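Local structure of alpha-L-rhamnosidase (Aspergillus terreus, 6GSZ) at residues E654-L659 against K686-K691; K679-I684 against H704-Y709. The protein probably hydrolyses terminal non-reducing alpha-L-rhamnose residues from alpha-L-rhamnosides, as a glycoside hydrolase built round an alpha-helical catalytic domain. All coordinates share one frame; numbering follows the deposited sequence. Where two conformers were deposited one is given.

Contact 1: residues E654-L659 against K686-K691; sequences ETQTGL and KQNDYK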
ATOM      1  N   GLU A 654      18.908 -27.113  11.199  1.00 18.89           N
ATOM      2  CA  GLU A 654      17.912 -27.857  10.430  1.00 18.42           C
ATOM      3  C   GLU A 654      16.502 -27.487  10.916  1.00 18.86           C
ATOM      4  O   GLU A 654      15.839 -28.213  11.626  1.00 20.84           O
ATOM      5  CB  GLU A 654      18.188 -29.356  10.545  1.00 19.35           C
ATOM      6  CG  GLU A 654      19.406 -29.832   9.765  1.00 18.94           C
ATOM      7  CD  GLU A 654      19.121 -30.248   8.322  1.00 19.87           C
ATOM      8  OE1 GLU A 654      18.164 -30.997   8.131  1.00 20.60           O
ATOM      9  OE2 GLU A 654      19.845 -29.748   7.388  1.00 18.48           O
ATOM     10  N   THR A 655      16.096 -26.286  10.512  1.00 16.24           N
ATOM     11  CA  THR A 655      14.843 -25.649  10.851  1.00 15.84           C
ATOM     12  C   THR A 655      14.105 -25.309   9.561  1.00 15.56           C
ATOM     13  O   THR A 655      14.669 -25.391   8.461  1.00 14.99           O
ATOM     14  CB  THR A 655      15.097 -24.358  11.627  1.00 14.74           C
ATOM     15  OG1 THR A 655      15.866 -23.463  10.803  1.00 15.69           O
ATOM     16  CG2 THR A 655      15.823 -24.619  12.932  1.00 15.74           C
ATOM     17  N   GLN A 656      12.827 -24.980   9.678  1.00 15.15           N
ATOM     18  CA  GLN A 656      12.060 -24.635   8.510  1.00 14.98           C
ATOM     19  C   GLN A 656      12.752 -23.504   7.745  1.00 14.95           C
ATOM     20  O   GLN A 656      12.892 -23.586   6.525  1.00 14.93           O
ATOM     21  CB  GLN A 656      10.615 -24.330   8.870  1.00 16.06           C
ATOM     22  CG  GLN A 656       9.850 -25.560   9.317  1.00 16.97           C
ATOM     23  CD  GLN A 656       8.387 -25.285   9.555  1.00 16.62           C
ATOM     24  OE1 GLN A 656       7.798 -24.374   8.958  1.00 16.96           O
ATOM     25  NE2 GLN A 656       7.806 -26.071  10.461  1.00 17.83           N
ATOM     26  N   THR A 657      13.122 -22.415   8.439  1.00 14.11           N
ATOM     27  CA  THR A 657      13.789 -21.307   7.741  1.00 12.95           C
ATOM     28  C   THR A 657      15.207 -21.690   7.275  1.00 14.01           C
ATOM     29  O   THR A 657      15.629 -21.310   6.165  1.00 14.24           O
ATOM     30  CB  THR A 657      13.817 -20.057   8.620  1.00 14.17           C
ATOM     31  OG1 THR A 657      12.459 -19.667   8.805  1.00 14.88           O
ATOM     32  CG2 THR A 657      14.616 -18.925   8.026  1.00 13.86           C
ATOM     33  N   GLY A 658      15.948 -22.398   8.127  1.00 13.84           N
ATOM     34  CA  GLY A 658      17.317 -22.766   7.813  1.00 14.15           C
ATOM     35  C   GLY A 658      17.466 -23.644   6.567  1.00 14.15           C
ATOM     36  O   GLY A 658      18.478 -23.511   5.856  1.00 14.98           O
ATOM     37  N   LEU A 659      16.443 -24.463   6.297  1.00 14.31           N
ATOM     38  CA  LEU A 659      16.393 -25.244   5.074  1.00 14.31           C
ATOM     39  C   LEU A 659      15.735 -24.448   3.939  1.00 14.12           C
ATOM     40  O   LEU A 659      16.151 -24.527   2.799  1.00 13.98           O
ATOM     41  CB  LEU A 659      15.638 -26.540   5.343  1.00 14.67           C
ATOM     42  CG  LEU A 659      16.452 -27.578   6.106  1.00 15.81           C
ATOM     43  CD1 LEU A 659      15.527 -28.512   6.842  1.00 17.62           C
ATOM     44  CD2 LEU A 659      17.386 -28.327   5.178  1.00 19.45           C
ATOM     45  N   LYS A 686       6.468 -32.445   8.977  1.00 19.82           N
ATOM     46  CA  LYS A 686       5.581 -33.558   9.357  1.00 21.53           C
ATOM     47  C   LYS A 686       5.720 -33.875  10.856  1.00 20.63           C
ATOM     48  O   LYS A 686       4.701 -34.100  11.546  1.00 23.47           O
ATOM     49  CB  LYS A 686       5.817 -34.767   8.441  1.00 22.74           C
ATOM     50  CG  LYS A 686       5.019 -36.009   8.786  1.00 31.03           C
ATOM     51  CD  LYS A 686       5.322 -37.197   7.877  1.00 39.80           C
ATOM     52  CE  LYS A 686       4.553 -38.438   8.314  1.00 50.46           C
ATOM     53  NZ  LYS A 686       4.589 -39.532   7.309  1.00 55.36           N
ATOM     54  N   GLN A 687       6.954 -33.867  11.365  1.00 20.55           N
ATOM     55  CA  GLN A 687       7.220 -34.177  12.769  1.00 23.24           C
ATOM     56  C   GLN A 687       6.701 -33.046  13.667  1.00 23.73           C
ATOM     57  O   GLN A 687       6.410 -33.279  14.807  1.00 24.81           O
ATOM     58  CB  GLN A 687       8.702 -34.484  12.982  1.00 28.22           C
ATOM     59  CG  GLN A 687       9.161 -35.758  12.279  1.00 33.94           C
ATOM     60  CD  GLN A 687       8.287 -36.975  12.504  1.00 46.90           C
ATOM     61  OE1 GLN A 687       7.803 -37.620  11.561  1.00 57.22           O
ATOM     62  NE2 GLN A 687       8.081 -37.313  13.770  1.00 50.14           N
ATOM     63  N   ASN A 688       6.514 -31.852  13.096  1.00 21.83           N
ATOM     64  CA  ASN A 688       5.917 -30.725  13.808  1.00 19.67           C
ATOM     65  C   ASN A 688       4.399 -30.667  13.632  1.00 18.35           C
ATOM     66  O   ASN A 688       3.796 -29.630  13.898  1.00 19.04           O
ATOM     67  CB  ASN A 688       6.535 -29.420  13.292  1.00 19.72           C
ATOM     68  CG  ASN A 688       6.434 -28.276  14.279  1.00 19.98           C
ATOM     69  OD1 ASN A 688       6.694 -28.487  15.460  1.00 23.92           O
ATOM     70  ND2 ASN A 688       6.105 -27.073  13.806  1.00 19.01           N
ATOM     71  N   ASP A 689       3.755 -31.750  13.196  1.00 19.78           N
ATOM     72  CA  ASP A 689       2.303 -31.816  12.959  1.00 19.59           C
ATOM     73  C   ASP A 689       1.857 -30.706  11.999  1.00 19.91           C
ATOM     74  O   ASP A 689       0.753 -30.174  12.106  1.00 20.35           O
ATOM     75  CB  ASP A 689       1.533 -31.791  14.281  1.00 24.50           C
ATOM     76  CG  ASP A 689       1.668 -33.045  15.121  1.00 36.97           C
ATOM     77  OD1 ASP A 689       1.805 -34.142  14.535  1.00 41.17           O
ATOM     78  OD2 ASP A 689       1.642 -32.903  16.349  1.00 47.82           O
ATOM     79  N   TYR A 690       2.729 -30.393  11.029  1.00 17.63           N
ATOM     80  CA  TYR A 690       2.462 -29.443   9.939  1.00 17.87           C
ATOM     81  C   TYR A 690       2.242 -28.005  10.437  1.00 17.13           C
ATOM     82  O   TYR A 690       1.779 -27.162   9.671  1.00 18.79           O
ATOM     83  CB  TYR A 690       1.291 -29.887   9.057  1.00 18.10           C
ATOM     84  CG  TYR A 690       1.591 -31.174   8.319  1.00 20.26           C
ATOM     85  CD1 TYR A 690       2.297 -31.174   7.124  1.00 21.33           C
ATOM     86  CD2 TYR A 690       1.209 -32.409   8.837  1.00 22.81           C
ATOM     87  CE1 TYR A 690       2.584 -32.347   6.439  1.00 21.00           C
ATOM     88  CE2 TYR A 690       1.497 -33.591   8.161  1.00 22.78           C
ATOM     89  CZ  TYR A 690       2.173 -33.555   6.952  1.00 23.25           C
ATOM     90  OH  TYR A 690       2.446 -34.693   6.232  1.00 25.44           O
ATOM     91  N   LYS A 691       2.631 -27.719  11.667  1.00 17.23           N
ATOM     92  CA  LYS A 691       2.556 -26.358  12.202  1.00 17.05           C
ATOM     93  C   LYS A 691       3.708 -25.538  11.628  1.00 16.87           C
ATOM     94  O   LYS A 691       4.832 -26.018  11.411  1.00 16.27           O
ATOM     95  CB  LYS A 691       2.631 -26.371  13.725  1.00 18.43           C
ATOM     96  CG  LYS A 691       1.450 -27.065  14.375  0.50 21.35           C
ATOM     97  CD  LYS A 691       1.596 -27.293  15.856  0.50 22.88           C
ATOM     98  CE  LYS A 691       0.315 -27.830  16.456  0.50 30.08           C
ATOM     99  NZ  LYS A 691       0.484 -29.213  16.955  0.50 34.29           N
TER

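Contact 2: residues K679-I684 against H704-Y709; sequences KRLVNI and HTLSKY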
ATOM      1  N   LYS A 679      13.579 -33.056   1.096  1.00 16.87           N
ATOM      2  CA  LYS A 679      12.920 -34.162   1.814  1.00 17.57           C
ATOM      3  C   LYS A 679      13.080 -34.009   3.344  1.00 16.29           C
ATOM      4  O   LYS A 679      12.140 -34.349   4.100  1.00 18.96           O
ATOM      5  CB  LYS A 679      13.438 -35.500   1.290  1.00 19.20           C
ATOM      6  CG  LYS A 679      13.076 -35.819  -0.152  1.00 22.36           C
ATOM      7  CD  LYS A 679      11.604 -35.996  -0.346  1.00 27.40           C
ATOM      8  CE  LYS A 679      11.226 -36.480  -1.728  1.00 33.04           C
ATOM      9  NZ  LYS A 679       9.743 -36.523  -1.834  1.00 33.96           N
ATOM     10  N   ARG A 680      14.232 -33.521   3.812  1.00 15.86           N
ATOM     11  CA  ARG A 680      14.396 -33.290   5.245  1.00 17.09           C
ATOM     12  C   ARG A 680      13.482 -32.168   5.736  1.00 17.61           C
ATOM     13  O   ARG A 680      12.946 -32.275   6.846  1.00 18.50           O
ATOM     14  CB  ARG A 680      15.841 -32.941   5.607  1.00 17.39           C
ATOM     15  CG  ARG A 680      16.801 -34.088   5.375  1.00 18.79           C
ATOM     16  CD  ARG A 680      18.097 -33.945   6.143  1.00 19.27           C
ATOM     17  NE  ARG A 680      18.773 -32.684   5.929  1.00 18.33           N
ATOM     18  CZ  ARG A 680      19.498 -32.337   4.885  1.00 18.32           C
ATOM     19  NH1 ARG A 680      19.731 -33.225   3.917  1.00 19.92           N
ATOM     20  NH2 ARG A 680      19.955 -31.092   4.799  1.00 17.57           N
ATOM     21  N   LEU A 681      13.273 -31.140   4.900  1.00 16.79           N
ATOM     22  CA  LEU A 681      12.344 -30.054   5.254  1.00 14.87           C
ATOM     23  C   LEU A 681      10.933 -30.625   5.475  1.00 16.04           C
ATOM     24  O   LEU A 681      10.238 -30.327   6.483  1.00 17.56           O
ATOM     25  CB  LEU A 681      12.374 -28.952   4.180  1.00 15.35           C
ATOM     26  CG  LEU A 681      11.350 -27.833   4.393  1.00 15.89           C
ATOM     27  CD1 LEU A 681      11.458 -27.145   5.773  1.00 16.97           C
ATOM     28  CD2 LEU A 681      11.499 -26.775   3.276  1.00 17.50           C
ATOM     29  N   VAL A 682      10.487 -31.459   4.536  1.00 16.05           N
ATOM     30  CA  VAL A 682       9.139 -32.065   4.620  1.00 16.98           C
ATOM     31  C   VAL A 682       9.043 -32.919   5.896  1.00 19.23           C
ATOM     32  O   VAL A 682       7.997 -32.894   6.563  1.00 19.29           O
ATOM     33  CB  VAL A 682       8.811 -32.895   3.370  1.00 18.54           C
ATOM     34  CG1 VAL A 682       7.555 -33.739   3.568  1.00 21.23           C
ATOM     35  CG2 VAL A 682       8.672 -32.008   2.147  1.00 19.96           C
ATOM     36  N   ASN A 683      10.111 -33.654   6.226  1.00 18.30           N
ATOM     37  CA  ASN A 683      10.131 -34.502   7.411  1.00 21.08           C
ATOM     38  C   ASN A 683      10.014 -33.656   8.686  1.00 20.19           C
ATOM     39  O   ASN A 683       9.228 -34.042   9.572  1.00 21.45           O
ATOM     40  CB  ASN A 683      11.380 -35.384   7.450  1.00 27.65           C
ATOM     41  CG  ASN A 683      11.350 -36.363   8.602  1.00 30.78           C
ATOM     42  OD1 ASN A 683      10.450 -37.193   8.675  1.00 31.92           O
ATOM     43  ND2 ASN A 683      12.297 -36.250   9.514  1.00 31.71           N
ATOM     44  N   ILE A 684      10.770 -32.549   8.772  1.00 19.95           N
ATOM     45  CA  ILE A 684      10.714 -31.634   9.945  1.00 17.91           C
ATOM     46  C   ILE A 684       9.292 -31.071  10.097  1.00 19.31           C
ATOM     47  O   ILE A 684       8.785 -30.999  11.223  1.00 20.34           O
ATOM     48  CB  ILE A 684      11.763 -30.506   9.817  1.00 22.44           C
ATOM     49  CG1 ILE A 684      13.165 -31.029  10.136  1.00 26.37           C
ATOM     50  CG2 ILE A 684      11.386 -29.312  10.681  1.00 28.93           C
ATOM     51  CD1 ILE A 684      14.277 -30.303   9.394  1.00 36.90           C
ATOM     52  N   HIS A 704       6.298 -21.535  -1.543  1.00 12.76           N
ATOM     53  CA  HIS A 704       6.928 -21.514  -2.851  1.00 13.62           C
ATOM     54  C   HIS A 704       8.121 -22.456  -2.883  1.00 13.29           C
ATOM     55  O   HIS A 704       8.395 -23.074  -3.929  1.00 14.54           O
ATOM     56  CB  HIS A 704       7.343 -20.110  -3.264  1.00 14.05           C
ATOM     57  CG  HIS A 704       6.167 -19.223  -3.407  1.00 13.03           C
ATOM     58  ND1 HIS A 704       5.186 -19.458  -4.344  1.00 15.87           N
ATOM     59  CD2 HIS A 704       5.773 -18.141  -2.697  1.00 15.13           C
ATOM     60  CE1 HIS A 704       4.245 -18.527  -4.228  1.00 13.50           C
ATOM     61  NE2 HIS A 704       4.577 -17.721  -3.210  1.00 14.18           N
ATOM     62  N   THR A 705       8.820 -22.596  -1.762  1.00 12.82           N
ATOM     63  CA  THR A 705       9.971 -23.456  -1.677  1.00 12.92           C
ATOM     64  C   THR A 705       9.501 -24.907  -1.797  1.00 13.21           C
ATOM     65  O   THR A 705      10.084 -25.733  -2.543  1.00 14.31           O
ATOM     66  CB  THR A 705      10.751 -23.253  -0.374  1.00 14.78           C
ATOM     67  OG1 THR A 705      11.228 -21.903  -0.300  1.00 15.55           O
ATOM     68  CG2 THR A 705      11.916 -24.211  -0.257  1.00 14.54           C
ATOM     69  N   LEU A 706       8.451 -25.270  -1.047  1.00 13.63           N
ATOM     70  CA  LEU A 706       7.966 -26.635  -1.064  1.00 14.54           C
ATOM     71  C   LEU A 706       7.446 -26.972  -2.458  1.00 14.58           C
ATOM     72  O   LEU A 706       7.744 -28.057  -3.003  1.00 14.84           O
ATOM     73  CB  LEU A 706       6.899 -26.835   0.024  1.00 15.27           C
ATOM     74  CG  LEU A 706       7.455 -26.873   1.442  1.00 16.28           C
ATOM     75  CD1 LEU A 706       6.342 -26.630   2.441  1.00 19.10           C
ATOM     76  CD2 LEU A 706       8.142 -28.199   1.715  1.00 18.15           C
ATOM     77  N   SER A 707       6.700 -26.079  -3.088  1.00 14.25           N
ATOM     78  CA  SER A 707       6.180 -26.328  -4.438  1.00 14.46           C
ATOM     79  C   SER A 707       7.321 -26.437  -5.460  1.00 14.37           C
ATOM     80  O   SER A 707       7.247 -27.256  -6.376  1.00 15.64           O
ATOM     81  CB  SER A 707       5.191 -25.255  -4.839  1.00 14.41           C
ATOM     82  OG  SER A 707       4.038 -25.322  -4.011  1.00 15.43           O
ATOM     83  N   LYS A 708       8.396 -25.665  -5.316  1.00 15.48           N
ATOM     84  CA  LYS A 708       9.554 -25.695  -6.215  1.00 15.94           C
ATOM     85  C   LYS A 708      10.123 -27.121  -6.275  1.00 17.19           C
ATOM     86  O   LYS A 708      10.598 -27.549  -7.345  1.00 18.86           O
ATOM     87  CB  LYS A 708      10.620 -24.716  -5.708  1.00 17.23           C
ATOM     88  CG  LYS A 708      11.956 -24.725  -6.441  1.00 18.77           C
ATOM     89  CD  LYS A 708      12.880 -23.645  -5.922  1.00 22.21           C
ATOM     90  CE  LYS A 708      14.227 -23.613  -6.618  1.00 24.99           C
ATOM     91  NZ  LYS A 708      14.937 -22.349  -6.326  1.00 30.12           N
ATOM     92  N   TYR A 709      10.009 -27.871  -5.169  1.00 15.09           N
ATOM     93  CA  TYR A 709      10.558 -29.243  -5.044  0.50 15.98           C
ATOM     94  C   TYR A 709       9.478 -30.318  -5.098  1.00 17.56           C
ATOM     95  O   TYR A 709       9.734 -31.499  -4.739  1.00 21.63           O
ATOM     96  CB  TYR A 709      11.393 -29.343  -3.767  0.50 17.54           C
ATOM     97  CG  TYR A 709      12.763 -28.849  -4.088  0.50 17.64           C
ATOM     98  CD1 TYR A 709      13.649 -29.665  -4.763  0.50 19.82           C
ATOM     99  CD2 TYR A 709      13.103 -27.528  -3.890  0.50 18.92           C
ATOM    100  CE1 TYR A 709      14.895 -29.208  -5.146  0.50 19.57           C
ATOM    101  CE2 TYR A 709      14.339 -27.048  -4.271  0.50 17.27           C
ATOM    102  CZ  TYR A 709      15.239 -27.895  -4.892  0.50 17.99           C
ATOM    103  OH  TYR A 709      16.433 -27.405  -5.283  0.50 18.58           O
TER

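Contact 1: residues E654-L659 against K686-K691
Gln656 and Asn688 meet over a single backbone oxygen, and the pair illustrates how side-chain amides can tie a turn to a helix start. From the first turn of helix 656-664, Gln656 sends its NE2 across the contact to Lys691 O at 3.1 Å. The bond is nearly straight, with an N-H...O angle of 169°. The oxygen lies in the amide plane of Gln656 and the donor in the carbonyl plane of Lys691. Asn688 ND2 reaches Lys691 O at 2.9 Å, from above the carbonyl plane and along a more bent path; this second bond stays within 686-691 and braces the turn. The carbonyl thus has two donors arriving from distinct directions, while the two amide planes stand 75° apart and the side chains cross at about a right angle. NE2 of Gln656 and ND2 of Asn688 stay 3.9 Å apart, not bonded to each other.

Gln656 spans the gap because its chain is extended beyond CG (chi2 -175°). Its other amide atom, OE1, accepts from Gly693 N, so the group is held at both ends and its rotation is fixed. On the helix side, Thr655 is the N-cap: Thr655 OG1 takes the N-H of Gly658, with N 2.9 Å away. Across the contact, helix 671-687 ends in a Schellman motif whose C-prime residue, Asp689 at positive phi, is also the second residue of a type I' turn from Asn688 to Lys691. Gln656 thereby joins a capped helix start to the turn ending a Schellman-terminated helix, within the (alpha/alpha)6 barrel of this family's catalytic domain.

Contact 2: residues K679-I684 against H704-Y709
Helix-to-helix packing in the alpha-helical six-hairpin glycosidase domain brings helix 671-687 against helix 699-708, and this contact is a compact instance of it. The short segments have axes 10.9 Å apart at closest approach and run at 128° to one another, more antiparallel than parallel, with Val682 and Leu706 as the nearest pair of backbone positions.

Leu706 carries the contact through one methyl, CD2, which settles between two side chains of the facing helix. Leu706 CD2 lies 4.0 Å from Leu681 CD2 and 3.9 Å from Val682 CG2, and both pairs of side chains cross obliquely. The first torsion of Leu706 sets CG anti to its carbonyl carbon, beside the backbone N (chi1 -73°), and from there CD2 extends across to the other helix. Leu681 answers from a different torsion: its CG stands opposite the backbone N (chi1 175°), and CD2 is the branch that touches. Besides meeting Leu706, Leu681 CD2 also comes within 4.4 Å of Thr705 CG2, a looser approach. In Val682 the branch that touches is CG2.

Thr705 offers its methyl to the interface and keeps its hydroxyl at home, OG1 being hydrogen-bonded to Leu701 O one turn earlier in its own helix. Beyond the pair of segments, Thr705 also touches Leu663 and Tyr664 of helix 656-664, while Leu706 rests on Ile685 and Glu711. At the margin, Lys679 NZ forms a salt bridge with Glu711.

No hydrogen bond passes between the two segments. Their direct association therefore rests on a few methyl contacts and dispersion, with the threonine hydroxyl satisfied within its helix.

Contact 1 and contact 2 have centres about 9 Å apart and share helix 671-687, which reaches contact 2 first and then ends in contact 1. Along the chain the segments alternate: 654-659, 679-684, 686-691, 704-709. The two contacts also touch directly. Glu654 OE1 forms a salt bridge with Arg680 NE at 2.8 Å, and Leu681 CD1 lies 3.8 Å from Gln656 CA. All four segments lie in the six-hairpin glycosidase domain, and both contact centres are about 31 Å from the centre of the chain. Three helices consecutive in the chain, 656-664, 671-687 and 699-708, thus pack together, with 671-687 in contact with both others.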